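Local atomic coordinates of protein A52 (Vaccinia virus, PDB entry 2VVW), a protein that suppresses host innate immunity by targeting toll-like receptor signalling complexes, binding IRAK2 to inhibit NF-kappa-B signalling and TRAF6 to activate p38. Residues 22-30 with 122-130. Sequence-based numbering, arbitrary orientation. Where two conformers were deposited one is given.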
ATOM      1  N   PHE A  22       2.486   8.936 -11.049  1.00 22.41           N
ATOM      2  CA  PHE A  22       1.501   7.892 -10.738  1.00 23.61           C
ATOM      3  C   PHE A  22       1.851   7.091  -9.469  1.00 22.56           C
ATOM      4  O   PHE A  22       0.975   6.792  -8.656  1.00 22.10           O
ATOM      5  CB  PHE A  22       1.267   6.938 -11.911  1.00 26.91           C
ATOM      6  CG  PHE A  22       0.036   6.080 -11.721  1.00 26.82           C
ATOM      7  CD1 PHE A  22      -1.233   6.612 -11.914  1.00 29.94           C
ATOM      8  CD2 PHE A  22       0.148   4.761 -11.282  1.00 31.83           C
ATOM      9  CE1 PHE A  22      -2.369   5.830 -11.712  1.00 29.17           C
ATOM     10  CE2 PHE A  22      -0.993   3.974 -11.075  1.00 27.17           C
ATOM     11  CZ  PHE A  22      -2.238   4.510 -11.279  1.00 27.23           C
ATOM     12  N   THR A  23       3.132   6.787  -9.275  1.00 23.14           N
ATOM     13  CA  THR A  23       3.572   6.114  -8.046  1.00 22.73           C
ATOM     14  C   THR A  23       3.293   6.956  -6.812  1.00 20.76           C
ATOM     15  O   THR A  23       2.881   6.434  -5.780  1.00 19.73           O
ATOM     16  CB  THR A  23       5.043   5.794  -8.080  1.00 23.49           C
ATOM     17  OG1 THR A  23       5.328   5.054  -9.266  1.00 25.80           O
ATOM     18  CG2 THR A  23       5.445   4.964  -6.847  1.00 25.36           C
ATOM     19  N   ILE A  24       3.535   8.259  -6.922  1.00 20.46           N
ATOM     20  CA  ILE A  24       3.260   9.180  -5.838  1.00 19.49           C
ATOM     21  C   ILE A  24       1.788   9.129  -5.460  1.00 19.23           C
ATOM     22  O   ILE A  24       1.433   9.050  -4.263  1.00 18.46           O
ATOM     23  CB  ILE A  24       3.681  10.638  -6.207  1.00 20.55           C
ATOM     24  CG1 ILE A  24       5.223  10.767  -6.230  1.00 24.03           C
ATOM     25  CG2 ILE A  24       3.113  11.618  -5.238  1.00 18.14           C
ATOM     26  CD1 ILE A  24       5.727  12.060  -6.885  1.00 22.36           C
ATOM     27  N   LEU A  25       0.920   9.173  -6.468  1.00 19.03           N
ATOM     28  CA  LEU A  25      -0.508   9.119  -6.222  1.00 18.40           C
ATOM     29  C   LEU A  25      -0.960   7.754  -5.683  1.00 17.85           C
ATOM     30  O   LEU A  25      -1.819   7.695  -4.812  1.00 17.94           O
ATOM     31  CB  LEU A  25      -1.308   9.521  -7.472  1.00 18.71           C
ATOM     32  CG  LEU A  25      -1.151  10.969  -7.970  1.00 20.69           C
ATOM     33  CD1 LEU A  25      -1.843  11.148  -9.300  1.00 19.24           C
ATOM     34  CD2 LEU A  25      -1.693  11.937  -6.962  1.00 19.06           C
ATOM     35  N   GLU A  26      -0.368   6.669  -6.170  1.00 19.28           N
ATOM     36  CA  GLU A  26      -0.654   5.324  -5.627  1.00 21.04           C
ATOM     37  C   GLU A  26      -0.399   5.304  -4.134  1.00 20.24           C
ATOM     38  O   GLU A  26      -1.244   4.861  -3.378  1.00 20.03           O
ATOM     39  CB  GLU A  26       0.193   4.223  -6.268  1.00 22.64           C
ATOM     40  CG  GLU A  26      -0.186   3.810  -7.673  1.00 28.94           C
ATOM     41  CD  GLU A  26       0.689   2.661  -8.221  1.00 32.40           C
ATOM     42  OE1 GLU A  26       0.119   1.631  -8.656  1.00 41.68           O
ATOM     43  OE2 GLU A  26       1.939   2.780  -8.200  1.00 41.04           O
ATOM     44  N   GLU A  27       0.771   5.784  -3.722  1.00 20.62           N
ATOM     45  CA  GLU A  27       1.149   5.774  -2.314  1.00 20.90           C
ATOM     46  C   GLU A  27       0.310   6.738  -1.504  1.00 20.20           C
ATOM     47  O   GLU A  27      -0.023   6.454  -0.353  1.00 21.57           O
ATOM     48  CB  GLU A  27       2.649   6.066  -2.146  1.00 20.40           C
ATOM     49  CG  GLU A  27       3.521   4.931  -2.653  1.00 20.57           C
ATOM     50  CD  GLU A  27       4.918   4.872  -2.064  1.00 23.51           C
ATOM     51  OE1 GLU A  27       5.276   5.691  -1.174  1.00 18.87           O
ATOM     52  OE2 GLU A  27       5.670   3.976  -2.520  1.00 23.05           O
ATOM     53  N   TYR A  28      -0.025   7.888  -2.091  1.00 19.63           N
ATOM     54  CA  TYR A  28      -0.907   8.863  -1.433  1.00 19.37           C
ATOM     55  C   TYR A  28      -2.279   8.262  -1.095  1.00 18.87           C
ATOM     56  O   TYR A  28      -2.758   8.322   0.038  1.00 19.53           O
ATOM     57  CB  TYR A  28      -1.090  10.078  -2.344  1.00 20.64           C
ATOM     58  CG  TYR A  28      -2.022  11.117  -1.787  1.00 22.04           C
ATOM     59  CD1 TYR A  28      -1.639  11.904  -0.690  1.00 23.93           C
ATOM     60  CD2 TYR A  28      -3.290  11.306  -2.327  1.00 20.99           C
ATOM     61  CE1 TYR A  28      -2.475  12.851  -0.163  1.00 23.16           C
ATOM     62  CE2 TYR A  28      -4.143  12.266  -1.806  1.00 22.84           C
ATOM     63  CZ  TYR A  28      -3.731  13.035  -0.717  1.00 22.33           C
ATOM     64  OH  TYR A  28      -4.566  13.992  -0.191  1.00 24.04           O
ATOM     65  N   PHE A  29      -2.909   7.655  -2.082  1.00 18.67           N
ATOM     66  CA  PHE A  29      -4.189   7.001  -1.842  1.00 19.51           C
ATOM     67  C   PHE A  29      -4.100   5.790  -0.923  1.00 19.31           C
ATOM     68  O   PHE A  29      -4.985   5.588  -0.091  1.00 20.28           O
ATOM     69  CB  PHE A  29      -4.894   6.684  -3.158  1.00 18.67           C
ATOM     70  CG  PHE A  29      -5.342   7.915  -3.890  1.00 20.88           C
ATOM     71  CD1 PHE A  29      -6.218   8.809  -3.303  1.00 22.61           C
ATOM     72  CD2 PHE A  29      -4.882   8.194  -5.155  1.00 20.04           C
ATOM     73  CE1 PHE A  29      -6.627   9.946  -3.978  1.00 23.01           C
ATOM     74  CE2 PHE A  29      -5.288   9.334  -5.822  1.00 22.30           C
ATOM     75  CZ  PHE A  29      -6.149  10.204  -5.239  1.00 20.42           C
ATOM     76  N   MET A  30      -3.004   5.042  -1.009  1.00 18.75           N
ATOM     77  CA  MET A  30      -2.785   3.909  -0.112  1.00 17.51           C
ATOM     78  C   MET A  30      -2.685   4.407   1.315  1.00 18.04           C
ATOM     79  O   MET A  30      -3.396   3.934   2.181  1.00 17.96           O
ATOM     80  CB  MET A  30      -1.500   3.181  -0.497  1.00 17.99           C
ATOM     81  CG  MET A  30      -1.054   2.088   0.432  1.00 20.39           C
ATOM     82  SD  MET A  30       0.582   1.500  -0.037  1.00 22.17           S
ATOM     83  CE  MET A  30       1.647   2.841   0.568  1.00 21.62           C
ATOM     84  N   TRP A 122      -9.859   1.783  -1.733  1.00 22.42           N
ATOM     85  CA  TRP A 122      -8.856   2.763  -2.142  1.00 22.11           C
ATOM     86  C   TRP A 122      -8.336   2.442  -3.534  1.00 22.06           C
ATOM     87  O   TRP A 122      -8.003   3.336  -4.285  1.00 24.55           O
ATOM     88  CB  TRP A 122      -7.697   2.851  -1.127  1.00 23.26           C
ATOM     89  CG  TRP A 122      -6.723   1.712  -1.155  1.00 20.82           C
ATOM     90  CD1 TRP A 122      -6.819   0.530  -0.467  1.00 23.88           C
ATOM     91  CD2 TRP A 122      -5.500   1.646  -1.882  1.00 18.81           C
ATOM     92  NE1 TRP A 122      -5.738  -0.267  -0.728  1.00 22.37           N
ATOM     93  CE2 TRP A 122      -4.908   0.388  -1.594  1.00 23.39           C
ATOM     94  CE3 TRP A 122      -4.849   2.511  -2.766  1.00 17.09           C
ATOM     95  CZ2 TRP A 122      -3.706  -0.025  -2.170  1.00 23.08           C
ATOM     96  CZ3 TRP A 122      -3.652   2.095  -3.340  1.00 22.31           C
ATOM     97  CH2 TRP A 122      -3.094   0.835  -3.030  1.00 21.70           C
ATOM     98  N   LYS A 123      -8.286   1.164  -3.885  1.00 20.85           N
ATOM     99  CA  LYS A 123      -7.843   0.763  -5.239  1.00 19.68           C
ATOM    100  C   LYS A 123      -8.667   1.417  -6.352  1.00 20.35           C
ATOM    101  O   LYS A 123      -8.176   1.608  -7.482  1.00 19.78           O
ATOM    102  CB  LYS A 123      -7.922  -0.741  -5.381  1.00 21.27           C
ATOM    103  CG  LYS A 123      -6.992  -1.541  -4.458  1.00 20.45           C
ATOM    104  CD  LYS A 123      -5.540  -1.428  -4.850  1.00 19.71           C
ATOM    105  CE  LYS A 123      -4.707  -2.566  -4.228  1.00 22.27           C
ATOM    106  NZ  LYS A 123      -5.194  -3.952  -4.555  1.00 19.45           N
ATOM    107  N   TYR A 124      -9.926   1.731  -6.064  1.00 19.53           N
ATOM    108  CA  TYR A 124     -10.790   2.378  -7.065  1.00 21.81           C
ATOM    109  C   TYR A 124     -10.348   3.815  -7.384  1.00 21.41           C
ATOM    110  O   TYR A 124     -10.631   4.314  -8.467  1.00 21.51           O
ATOM    111  CB  TYR A 124     -12.261   2.357  -6.622  1.00 22.45           C
ATOM    112  CG  TYR A 124     -12.894   1.017  -6.826  1.00 23.48           C
ATOM    113  CD1 TYR A 124     -13.568   0.728  -8.003  1.00 25.73           C
ATOM    114  CD2 TYR A 124     -12.780   0.010  -5.861  1.00 24.50           C
ATOM    115  CE1 TYR A 124     -14.146  -0.510  -8.213  1.00 28.28           C
ATOM    116  CE2 TYR A 124     -13.350  -1.241  -6.067  1.00 29.42           C
ATOM    117  CZ  TYR A 124     -14.035  -1.492  -7.242  1.00 29.16           C
ATOM    118  OH  TYR A 124     -14.604  -2.725  -7.467  1.00 30.34           O
ATOM    119  N   CYS A 125      -9.699   4.488  -6.426  1.00 22.97           N
ATOM    120  CA  CYS A 125      -9.083   5.785  -6.705  1.00 22.92           C
ATOM    121  C   CYS A 125      -8.093   5.683  -7.860  1.00 23.03           C
ATOM    122  O   CYS A 125      -8.055   6.554  -8.716  1.00 22.52           O
ATOM    123  CB  CYS A 125      -8.391   6.341  -5.479  1.00 23.89           C
ATOM    124  SG  CYS A 125      -9.489   6.530  -4.071  1.00 29.20           S
ATOM    125  N   LEU A 126      -7.309   4.611  -7.897  1.00 23.39           N
ATOM    126  CA  LEU A 126      -6.322   4.441  -8.962  1.00 24.45           C
ATOM    127  C   LEU A 126      -7.017   4.203 -10.277  1.00 24.39           C
ATOM    128  O   LEU A 126      -6.580   4.731 -11.317  1.00 23.20           O
ATOM    129  CB  LEU A 126      -5.354   3.278  -8.690  1.00 26.40           C
ATOM    130  CG  LEU A 126      -4.768   3.148  -7.279  1.00 31.34           C
ATOM    131  CD1 LEU A 126      -3.889   1.881  -7.139  1.00 33.76           C
ATOM    132  CD2 LEU A 126      -4.016   4.395  -6.921  1.00 29.77           C
ATOM    133  N   ARG A 127      -8.077   3.387 -10.262  1.00 23.86           N
ATOM    134  CA  ARG A 127      -8.831   3.121 -11.497  0.60 24.57           C
ATOM    135  C   ARG A 127      -9.393   4.440 -12.025  1.00 22.91           C
ATOM    136  O   ARG A 127      -9.337   4.711 -13.201  1.00 21.79           O
ATOM    137  CB  ARG A 127      -9.960   2.104 -11.253  0.60 24.54           C
ATOM    138  CG  ARG A 127     -10.601   1.557 -12.525  0.60 27.38           C
ATOM    139  CD  ARG A 127     -11.742   0.569 -12.257  0.60 29.29           C
ATOM    140  NE  ARG A 127     -11.388  -0.540 -11.370  0.60 31.23           N
ATOM    141  CZ  ARG A 127     -12.175  -1.596 -11.136  0.60 34.53           C
ATOM    142  NH1 ARG A 127     -13.360  -1.704 -11.729  0.60 38.32           N
ATOM    143  NH2 ARG A 127     -11.780  -2.557 -10.307  0.60 33.03           N
ATOM    144  N   ALA A 128      -9.923   5.259 -11.131  1.00 21.26           N
ATOM    145  CA  ALA A 128     -10.493   6.554 -11.520  1.00 22.45           C
ATOM    146  C   ALA A 128      -9.444   7.468 -12.167  1.00 22.76           C
ATOM    147  O   ALA A 128      -9.706   8.069 -13.209  1.00 23.75           O
ATOM    148  CB  ALA A 128     -11.109   7.245 -10.283  1.00 18.53           C
ATOM    149  N   ILE A 129      -8.263   7.562 -11.538  1.00 24.44           N
ATOM    150  CA  ILE A 129      -7.144   8.396 -12.037  1.00 24.85           C
ATOM    151  C   ILE A 129      -6.743   7.976 -13.429  1.00 25.52           C
ATOM    152  O   ILE A 129      -6.562   8.814 -14.307  1.00 24.71           O
ATOM    153  CB  ILE A 129      -5.875   8.320 -11.104  1.00 25.25           C
ATOM    154  CG1 ILE A 129      -6.141   8.984  -9.753  1.00 26.05           C
ATOM    155  CG2 ILE A 129      -4.648   8.954 -11.765  1.00 27.47           C
ATOM    156  CD1 ILE A 129      -6.521  10.418  -9.802  1.00 29.36           C
ATOM    157  N   LYS A 130      -6.636   6.669 -13.645  1.00 27.41           N
ATOM    158  CA  LYS A 130      -6.292   6.148 -14.974  1.00 29.82           C
ATOM    159  C   LYS A 130      -7.345   6.479 -16.044  1.00 30.21           C
ATOM    160  O   LYS A 130      -6.997   6.676 -17.209  1.00 31.16           O
ATOM    161  CB  LYS A 130      -6.069   4.635 -14.910  1.00 30.96           C
ATOM    162  CG  LYS A 130      -4.741   4.199 -14.278  1.00 35.10           C
ATOM    163  CD  LYS A 130      -4.796   2.709 -13.883  1.00 36.96           C
ATOM    164  CE  LYS A 130      -3.405   2.090 -13.667  1.00 42.27           C
ATOM    165  NZ  LYS A 130      -3.454   0.762 -12.927  1.00 44.54           N
TER
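F29 presents one ring face to C125 across two roughly antiparallel helices. CB of C125 sits 3.9 Å from the centroid of the F29 ring, 15° off the normal, a CH-pi contact. SG of C125 meets the same ring obliquely, as a sulfur-aromatic contact. CD2 of Y28, from F29's own helix, lies over the rim of the opposite face. CE2 of F29 also reaches CG1 of I129, at 4.0 Å, and beyond the segments the side chain touches C106 of helix 96-115.

F22 lies two turns earlier on the same side of the helix. Its CG is anti to the backbone N (chi1 -166°), which carries the ring across to I129 and K130. CG2 of I129 meets the ring edge, 3.9 Å from CE1 of F22. The extended K130 chain crosses F22 at about a right angle, with its CE 3.6 Å from CZ of F22. The closest lysine atoms to the ring are the aliphatic carbons CE and CG.

W122 lies against the backbone of the other helix. CA of M30 stands over one face of its six-membered ring, 3.9 Å from the centroid. CB of M30 packs 3.7 Å from CZ3 of W122, and SD makes a more distant, oblique Met-aromatic contact. The indole NE1 is hydrogen-bonded to Y31 of the second subunit, so W122 links this contact to the dimer interface. Between the aromatic groups, CD2 of L126 rests 3.7 Å from CA of E26.

No hydrogen bond joins the two segments. The axes of segments 22-30 and 123-130 approach to 9.4 Å, with 148° between their N-to-C directions. This is apolar helix-helix packing between helices 21-35 and 123-132, within the all-helical Bcl-2-like fold of the poxvirus family.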